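Local structure of glyoxalase 3 (Candida albicans, 4LRU) at residues A[46-58]-A[82-95]. The protein converts methylglyoxal to D-lactate in a single step that needs no glutathione, and so detoxifies the methylglyoxal made by metabolism. Residues are numbered along the deposited sequence; the frame is centred on the assembly and turned at random.
Sequences IQLASETGTFGWD and FNVALKNLKKASDL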
ATOM      1  N   ILE A  46       4.232  13.799   4.423  1.00 22.88           N
ATOM      2  CA  ILE A  46       3.962  12.672   3.558  1.00 20.89           C
ATOM      3  C   ILE A  46       4.430  12.967   2.132  1.00 23.74           C
ATOM      4  O   ILE A  46       4.025  13.962   1.526  1.00 25.17           O
ATOM      5  CB  ILE A  46       2.463  12.297   3.508  1.00 21.48           C
ATOM      6  CG1 ILE A  46       1.902  12.031   4.911  1.00 22.45           C
ATOM      7  CG2 ILE A  46       2.272  11.053   2.671  1.00 21.71           C
ATOM      8  CD1 ILE A  46       1.132  13.191   5.494  1.00 25.00           C
ATOM      9  N   GLN A  47       5.291  12.088   1.625  1.00 21.89           N
ATOM     10  CA  GLN A  47       5.748  12.129   0.237  1.00 20.76           C
ATOM     11  C   GLN A  47       5.107  10.983  -0.542  1.00 18.18           C
ATOM     12  O   GLN A  47       5.345   9.800  -0.259  1.00 19.63           O
ATOM     13  CB  GLN A  47       7.274  11.987   0.167  1.00 21.14           C
ATOM     14  CG  GLN A  47       7.825  11.914  -1.255  1.00 21.58           C
ATOM     15  CD  GLN A  47       7.672  13.230  -2.005  1.00 20.70           C
ATOM     16  OE1 GLN A  47       8.302  14.236  -1.669  1.00 23.39           O
ATOM     17  NE2 GLN A  47       6.823  13.230  -3.026  1.00 20.85           N
ATOM     18  N   LEU A  48       4.289  11.320  -1.530  1.00 18.50           N
ATOM     19  CA  LEU A  48       3.756  10.313  -2.426  1.00 18.23           C
ATOM     20  C   LEU A  48       4.824   9.962  -3.473  1.00 18.00           C
ATOM     21  O   LEU A  48       5.550  10.844  -3.963  1.00 19.02           O
ATOM     22  CB  LEU A  48       2.488  10.815  -3.119  1.00 20.76           C
ATOM     23  CG  LEU A  48       1.199  10.753  -2.291  1.00 23.02           C
ATOM     24  CD1 LEU A  48       1.345  11.583  -1.033  1.00 26.61           C
ATOM     25  CD2 LEU A  48      -0.008  11.214  -3.105  1.00 24.51           C
ATOM     26  N   ALA A  49       4.900   8.688  -3.836  1.00 19.49           N
ATOM     27  CA  ALA A  49       5.835   8.236  -4.872  1.00 19.32           C
ATOM     28  C   ALA A  49       5.259   7.038  -5.599  1.00 18.75           C
ATOM     29  O   ALA A  49       4.558   6.208  -5.001  1.00 19.24           O
ATOM     30  CB  ALA A  49       7.172   7.862  -4.263  1.00 21.03           C
ATOM     31  N   SER A  50       5.591   6.922  -6.882  1.00 18.11           N
ATOM     32  CA  SER A  50       5.451   5.655  -7.585  1.00 18.06           C
ATOM     33  C   SER A  50       6.769   5.314  -8.268  1.00 16.92           C
ATOM     34  O   SER A  50       7.694   6.130  -8.324  1.00 19.61           O
ATOM     35  CB  SER A  50       4.329   5.720  -8.621  1.00 20.61           C
ATOM     36  OG  SER A  50       4.712   6.495  -9.743  1.00 19.21           O
ATOM     37  N   GLU A  51       6.863   4.110  -8.819  1.00 18.91           N
ATOM     38  CA  GLU A  51       8.134   3.676  -9.385  1.00 19.65           C
ATOM     39  C   GLU A  51       8.523   4.469 -10.647  1.00 20.09           C
ATOM     40  O   GLU A  51       9.709   4.577 -10.996  1.00 21.75           O
ATOM     41  CB  GLU A  51       8.094   2.168  -9.654  1.00 19.75           C
ATOM     42  CG  GLU A  51       9.461   1.538  -9.912  1.00 18.20           C
ATOM     43  CD  GLU A  51      10.392   1.523  -8.704  1.00 22.03           C
ATOM     44  OE1 GLU A  51       9.953   1.865  -7.582  1.00 20.58           O
ATOM     45  OE2 GLU A  51      11.582   1.198  -8.879  1.00 22.02           O
ATOM     46  N   THR A  52       7.539   5.073 -11.303  1.00 19.67           N
ATOM     47  CA  THR A  52       7.780   5.849 -12.509  1.00 19.95           C
ATOM     48  C   THR A  52       7.541   7.355 -12.339  1.00 20.38           C
ATOM     49  O   THR A  52       7.845   8.139 -13.241  1.00 22.32           O
ATOM     50  CB  THR A  52       6.842   5.391 -13.618  1.00 21.68           C
ATOM     51  OG1 THR A  52       5.493   5.555 -13.153  1.00 20.97           O
ATOM     52  CG2 THR A  52       7.099   3.932 -13.945  1.00 22.01           C
ATOM     53  N   GLY A  53       6.937   7.746 -11.216  1.00 19.59           N
ATOM     54  CA  GLY A  53       6.401   9.090 -11.078  1.00 20.07           C
ATOM     55  C   GLY A  53       5.046   9.329 -11.718  1.00 20.63           C
ATOM     56  O   GLY A  53       4.553  10.468 -11.745  1.00 22.26           O
ATOM     57  N   THR A  54       4.457   8.283 -12.302  1.00 19.11           N
ATOM     58  CA  THR A  54       3.150   8.380 -12.931  1.00 20.00           C
ATOM     59  C   THR A  54       2.197   7.410 -12.248  1.00 18.56           C
ATOM     60  O   THR A  54       2.623   6.470 -11.583  1.00 18.78           O
ATOM     61  CB  THR A  54       3.212   8.065 -14.442  1.00 21.72           C
ATOM     62  OG1 THR A  54       3.596   6.691 -14.631  1.00 20.80           O
ATOM     63  CG2 THR A  54       4.182   8.991 -15.153  1.00 23.62           C
ATOM     64  N   PHE A  55       0.902   7.659 -12.400  1.00 21.64           N
ATOM     65  CA  PHE A  55      -0.131   6.789 -11.857  1.00 20.86           C
ATOM     66  C   PHE A  55      -1.469   7.140 -12.499  1.00 20.24           C
ATOM     67  O   PHE A  55      -1.626   8.191 -13.142  1.00 21.39           O
ATOM     68  CB  PHE A  55      -0.233   6.939 -10.333  1.00 19.36           C
ATOM     69  CG  PHE A  55      -0.982   8.160  -9.911  1.00 21.30           C
ATOM     70  CD1 PHE A  55      -0.340   9.380  -9.856  1.00 24.78           C
ATOM     71  CD2 PHE A  55      -2.325   8.091  -9.588  1.00 22.93           C
ATOM     72  CE1 PHE A  55      -1.036  10.531  -9.511  1.00 25.94           C
ATOM     73  CE2 PHE A  55      -3.019   9.231  -9.217  1.00 24.33           C
ATOM     74  CZ  PHE A  55      -2.373  10.451  -9.188  1.00 24.76           C
ATOM     75  N   GLY A  56      -2.440   6.249 -12.320  1.00 20.06           N
ATOM     76  CA  GLY A  56      -3.839   6.565 -12.587  1.00 21.58           C
ATOM     77  C   GLY A  56      -4.735   5.883 -11.576  1.00 19.52           C
ATOM     78  O   GLY A  56      -4.296   4.988 -10.855  1.00 18.55           O
ATOM     79  N   TRP A  57      -5.972   6.361 -11.471  1.00 21.11           N
ATOM     80  CA  TRP A  57      -6.893   5.811 -10.488  1.00 20.19           C
ATOM     81  C   TRP A  57      -7.487   4.506 -10.979  1.00 19.51           C
ATOM     82  O   TRP A  57      -7.772   4.347 -12.165  1.00 21.68           O
ATOM     83  CB  TRP A  57      -8.033   6.794 -10.190  1.00 21.21           C
ATOM     84  CG  TRP A  57      -7.600   8.125  -9.689  1.00 22.57           C
ATOM     85  CD1 TRP A  57      -7.840   9.326 -10.271  1.00 24.49           C
ATOM     86  CD2 TRP A  57      -6.866   8.398  -8.491  1.00 21.44           C
ATOM     87  NE1 TRP A  57      -7.290  10.340  -9.520  1.00 25.13           N
ATOM     88  CE2 TRP A  57      -6.679   9.795  -8.426  1.00 23.55           C
ATOM     89  CE3 TRP A  57      -6.320   7.599  -7.483  1.00 20.52           C
ATOM     90  CZ2 TRP A  57      -5.999  10.410  -7.373  1.00 22.62           C
ATOM     91  CZ3 TRP A  57      -5.646   8.213  -6.440  1.00 21.36           C
ATOM     92  CH2 TRP A  57      -5.496   9.607  -6.393  1.00 21.96           C
ATOM     93  N   ASP A  58      -7.730   3.594 -10.048  1.00 19.96           N
ATOM     94  CA  ASP A  58      -8.555   2.426 -10.331  1.00 19.01           C
ATOM     95  C   ASP A  58      -9.999   2.896 -10.552  1.00 21.97           C
ATOM     96  O   ASP A  58     -10.560   3.575  -9.703  1.00 21.17           O
ATOM     97  CB  ASP A  58      -8.465   1.418  -9.186  1.00 21.20           C
ATOM     98  CG  ASP A  58      -9.263   0.155  -9.454  1.00 21.32           C
ATOM     99  OD1 ASP A  58     -10.490   0.268  -9.621  1.00 22.15           O
ATOM    100  OD2 ASP A  58      -8.663  -0.955  -9.446  1.00 22.39           O
ATOM    101  N   PHE A  82      -4.182  16.843   0.167  1.00 23.93           N
ATOM    102  CA  PHE A  82      -4.085  15.616  -0.631  1.00 22.18           C
ATOM    103  C   PHE A  82      -3.725  15.904  -2.095  1.00 23.74           C
ATOM    104  O   PHE A  82      -2.815  15.272  -2.651  1.00 23.25           O
ATOM    105  CB  PHE A  82      -5.390  14.817  -0.548  1.00 22.05           C
ATOM    106  CG  PHE A  82      -5.362  13.515  -1.298  1.00 22.58           C
ATOM    107  CD1 PHE A  82      -4.580  12.450  -0.855  1.00 23.37           C
ATOM    108  CD2 PHE A  82      -6.156  13.338  -2.423  1.00 23.52           C
ATOM    109  CE1 PHE A  82      -4.562  11.247  -1.536  1.00 23.75           C
ATOM    110  CE2 PHE A  82      -6.153  12.125  -3.097  1.00 24.00           C
ATOM    111  CZ  PHE A  82      -5.363  11.086  -2.653  1.00 23.42           C
ATOM    112  N   ASN A  83      -4.445  16.832  -2.711  1.00 24.83           N
ATOM    113  CA  ASN A  83      -4.191  17.189  -4.114  1.00 24.44           C
ATOM    114  C   ASN A  83      -2.870  17.906  -4.327  1.00 27.13           C
ATOM    115  O   ASN A  83      -2.192  17.679  -5.331  1.00 26.09           O
ATOM    116  CB  ASN A  83      -5.345  17.980  -4.715  1.00 25.36           C
ATOM    117  CG  ASN A  83      -6.425  17.073  -5.263  1.00 25.31           C
ATOM    118  OD1 ASN A  83      -6.123  16.119  -5.981  1.00 26.30           O
ATOM    119  ND2 ASN A  83      -7.663  17.303  -4.865  1.00 26.70           N
ATOM    120  N   VAL A  84      -2.473  18.732  -3.368  1.00 25.88           N
ATOM    121  CA  VAL A  84      -1.144  19.323  -3.411  1.00 28.38           C
ATOM    122  C   VAL A  84      -0.094  18.213  -3.403  1.00 27.36           C
ATOM    123  O   VAL A  84       0.884  18.246  -4.167  1.00 28.25           O
ATOM    124  CB  VAL A  84      -0.925  20.276  -2.226  1.00 28.83           C
ATOM    125  CG1 VAL A  84       0.530  20.731  -2.156  1.00 33.47           C
ATOM    126  CG2 VAL A  84      -1.844  21.484  -2.355  1.00 29.70           C
ATOM    127  N   ALA A  85      -0.300  17.221  -2.541  1.00 25.08           N
ATOM    128  CA  ALA A  85       0.610  16.090  -2.457  1.00 23.97           C
ATOM    129  C   ALA A  85       0.661  15.265  -3.746  1.00 25.86           C
ATOM    130  O   ALA A  85       1.733  14.810  -4.157  1.00 25.95           O
ATOM    131  CB  ALA A  85       0.258  15.217  -1.264  1.00 25.50           C
ATOM    132  N   LEU A  86      -0.487  15.071  -4.394  1.00 24.07           N
ATOM    133  CA  LEU A  86      -0.498  14.394  -5.689  1.00 26.64           C
ATOM    134  C   LEU A  86       0.318  15.158  -6.718  1.00 26.78           C
ATOM    135  O   LEU A  86       1.087  14.559  -7.467  1.00 25.46           O
ATOM    136  CB  LEU A  86      -1.924  14.195  -6.215  1.00 26.20           C
ATOM    137  CG  LEU A  86      -2.746  13.108  -5.541  1.00 27.09           C
ATOM    138  CD1 LEU A  86      -4.183  13.227  -6.011  1.00 26.96           C
ATOM    139  CD2 LEU A  86      -2.180  11.722  -5.824  1.00 25.47           C
ATOM    140  N   LYS A  87       0.167  16.481  -6.753  1.00 26.51           N
ATOM    141  CA  LYS A  87       0.991  17.311  -7.621  1.00 28.77           C
ATOM    142  C   LYS A  87       2.484  17.164  -7.318  1.00 30.37           C
ATOM    143  O   LYS A  87       3.319  17.294  -8.211  1.00 29.77           O
ATOM    144  CB  LYS A  87       0.571  18.774  -7.505  1.00 32.13           C
ATOM    145  CG  LYS A  87       1.264  19.702  -8.488  1.00 39.40           C
ATOM    146  CD  LYS A  87       0.746  21.126  -8.365  1.00 48.05           C
ATOM    147  CE  LYS A  87       1.644  22.113  -9.096  1.00 55.63           C
ATOM    148  NZ  LYS A  87       2.113  21.596 -10.414  1.00 54.82           N
ATOM    149  N   ASN A  88       2.810  16.888  -6.059  1.00 26.61           N
ATOM    150  CA  ASN A  88       4.196  16.769  -5.611  1.00 26.28           C
ATOM    151  C   ASN A  88       4.708  15.328  -5.665  1.00 24.76           C
ATOM    152  O   ASN A  88       5.813  15.049  -5.200  1.00 24.36           O
ATOM    153  CB  ASN A  88       4.299  17.281  -4.171  1.00 28.93           C
ATOM    154  CG  ASN A  88       5.722  17.612  -3.754  1.00 37.35           C
ATOM    155  OD1 ASN A  88       6.476  18.252  -4.495  1.00 37.62           O
ATOM    156  ND2 ASN A  88       6.095  17.187  -2.546  1.00 38.28           N
ATOM    157  N   LEU A  89       3.899  14.411  -6.192  1.00 23.56           N
ATOM    158  CA  LEU A  89       4.294  13.012  -6.313  1.00 22.16           C
ATOM    159  C   LEU A  89       5.589  12.868  -7.115  1.00 22.54           C
ATOM    160  O   LEU A  89       5.761  13.495  -8.150  1.00 23.37           O
ATOM    161  CB  LEU A  89       3.182  12.208  -6.989  1.00 23.25           C
ATOM    162  CG  LEU A  89       3.408  10.693  -7.051  1.00 23.88           C
ATOM    163  CD1 LEU A  89       2.106   9.927  -6.918  1.00 24.76           C
ATOM    164  CD2 LEU A  89       4.124  10.314  -8.339  1.00 25.56           C
ATOM    165  N   LYS A  90       6.494  12.028  -6.631  1.00 22.22           N
ATOM    166  CA  LYS A  90       7.794  11.876  -7.281  1.00 22.33           C
ATOM    167  C   LYS A  90       8.044  10.463  -7.777  1.00 21.17           C
ATOM    168  O   LYS A  90       7.439   9.497  -7.305  1.00 21.86           O
ATOM    169  CB  LYS A  90       8.929  12.304  -6.349  1.00 23.91           C
ATOM    170  CG  LYS A  90       8.914  13.778  -5.963  1.00 26.09           C
ATOM    171  CD  LYS A  90       9.201  14.700  -7.131  1.00 29.24           C
ATOM    172  CE  LYS A  90       9.523  16.121  -6.674  1.00 32.98           C
ATOM    173  NZ  LYS A  90       8.361  16.783  -6.009  1.00 36.17           N
ATOM    174  N   LYS A  91       8.954  10.346  -8.734  0.50 21.56           N
ATOM    175  CA  LYS A  91       9.498   9.049  -9.109  0.50 20.97           C
ATOM    176  C   LYS A  91      10.438   8.574  -7.997  0.50 19.65           C
ATOM    177  O   LYS A  91      11.274   9.345  -7.526  0.50 21.68           O
ATOM    178  CB  LYS A  91      10.254   9.181 -10.439  0.50 22.96           C
ATOM    179  CG  LYS A  91      10.697   7.860 -11.038  0.50 22.91           C
ATOM    180  CD  LYS A  91      11.111   8.027 -12.490  0.50 24.21           C
ATOM    181  CE  LYS A  91      12.366   8.877 -12.627  0.50 26.87           C
ATOM    182  NZ  LYS A  91      12.843   8.907 -14.040  0.50 29.17           N
ATOM    183  N   ALA A  92      10.296   7.321  -7.566  1.00 19.29           N
ATOM    184  CA  ALA A  92      11.026   6.834  -6.382  1.00 19.89           C
ATOM    185  C   ALA A  92      12.538   7.032  -6.501  1.00 20.47           C
ATOM    186  O   ALA A  92      13.202   7.390  -5.529  1.00 21.79           O
ATOM    187  CB  ALA A  92      10.694   5.374  -6.096  1.00 20.14           C
ATOM    188  N   SER A  93      13.088   6.811  -7.694  1.00 22.53           N
ATOM    189  CA  SER A  93      14.533   6.924  -7.888  1.00 22.09           C
ATOM    190  C   SER A  93      15.050   8.353  -7.701  1.00 24.59           C
ATOM    191  O   SER A  93      16.250   8.551  -7.501  1.00 29.44           O
ATOM    192  CB  SER A  93      14.917   6.428  -9.280  1.00 26.28           C
ATOM    193  OG  SER A  93      14.369   7.276 -10.253  1.00 26.68           O
ATOM    194  N   ASP A  94      14.163   9.345  -7.796  1.00 24.55           N
ATOM    195  CA  ASP A  94      14.545  10.737  -7.567  1.00 25.61           C
ATOM    196  C   ASP A  94      14.587  11.117  -6.080  1.00 26.17           C
ATOM    197  O   ASP A  94      14.917  12.253  -5.738  1.00 30.11           O
ATOM    198  CB  ASP A  94      13.617  11.701  -8.307  1.00 24.32           C
ATOM    199  CG  ASP A  94      13.775  11.624  -9.812  1.00 26.83           C
ATOM    200  OD1 ASP A  94      14.923  11.411 -10.272  1.00 31.44           O
ATOM    201  OD2 ASP A  94      12.756  11.778 -10.512  1.00 28.32           O
ATOM    202  N   LEU A  95      14.295  10.163  -5.202  1.00 24.09           N
ATOM    203  CA  LEU A  95      14.259  10.424  -3.764  1.00 24.62           C
ATOM    204  C   LEU A  95      15.456   9.799  -3.073  1.00 26.32           C
ATOM    205  O   LEU A  95      16.044   8.848  -3.577  1.00 27.00           O
ATOM    206  CB  LEU A  95      12.976   9.831  -3.179  1.00 22.56           C
ATOM    207  CG  LEU A  95      11.683  10.374  -3.788  1.00 23.37           C
ATOM    208  CD1 LEU A  95      10.489   9.642  -3.194  1.00 22.09           C
ATOM    209  CD2 LEU A  95      11.541  11.878  -3.604  1.00 25.24           C
TER
HETATM  210  O   HOH W   1       4.164  15.942  -0.510  1.00 26.06           O
HETATM  211  O   HOH W   2       9.222  16.102  -3.305  1.00 34.77           O
HETATM  212  O   HOH W   3       3.760  13.983  -2.493  1.00 22.56           O
HETATM  213  O   HOH W   4      12.024   4.866  -9.585  1.00 25.39           O
HETATM  214  O   HOH W   5       6.015  12.671 -10.822  1.00 27.55           O
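L48 and L86 meet at their tips, CD2 to CD2, at 3.5 Å. L48 sits in a hollow of helix 82-87 and the turn after it. Its CD1 reaches the CB of A85, and its CB lies against CD1 of L89. L86 is the matching bump. L86 CD2 fits between L48 and F55, 3.6 Å from the F55 CZ. L86 CD1 meets the W57 indole at the edge, in the ring plane, 3.6 Å from W57 CZ2. The F55 ring turns its own edge to one face of that indole. With CG anti to the backbone N (chi1 -174°), L89 reaches across to segment 46-58, where its two methyls divide. CD1 touches L48 and F55, while L89 CD2 fills the bend of the 50-54 turn, 3.4 Å from the G53 O.

The backbones pair in parallel. K90 N bonds to L48 O, S50 N to K90 O, and A92 N to S50 O. The Q47 amide closes one end. Q47 NE2 gives one hydrogen to N88 O (3.0 Å) and the other to L48 O (2.9 Å). Both acceptors lie in the amide plane, so the two bonds fix how the amide is turned. K90 NZ reaches N88 O from the opposite face of that carbonyl. Beyond the pairing, the L95 CD1 rests on the A49 CB and Q47 CG.

This is a beta-alpha-beta crossover at the border of the DJ-1 superfamily sheet. Strand 90-91 is outermost, and strand 45-50 lies between it and strand 6-10. Helix 29-42 touches A85 and W57, and helix 119-130 packs on A92.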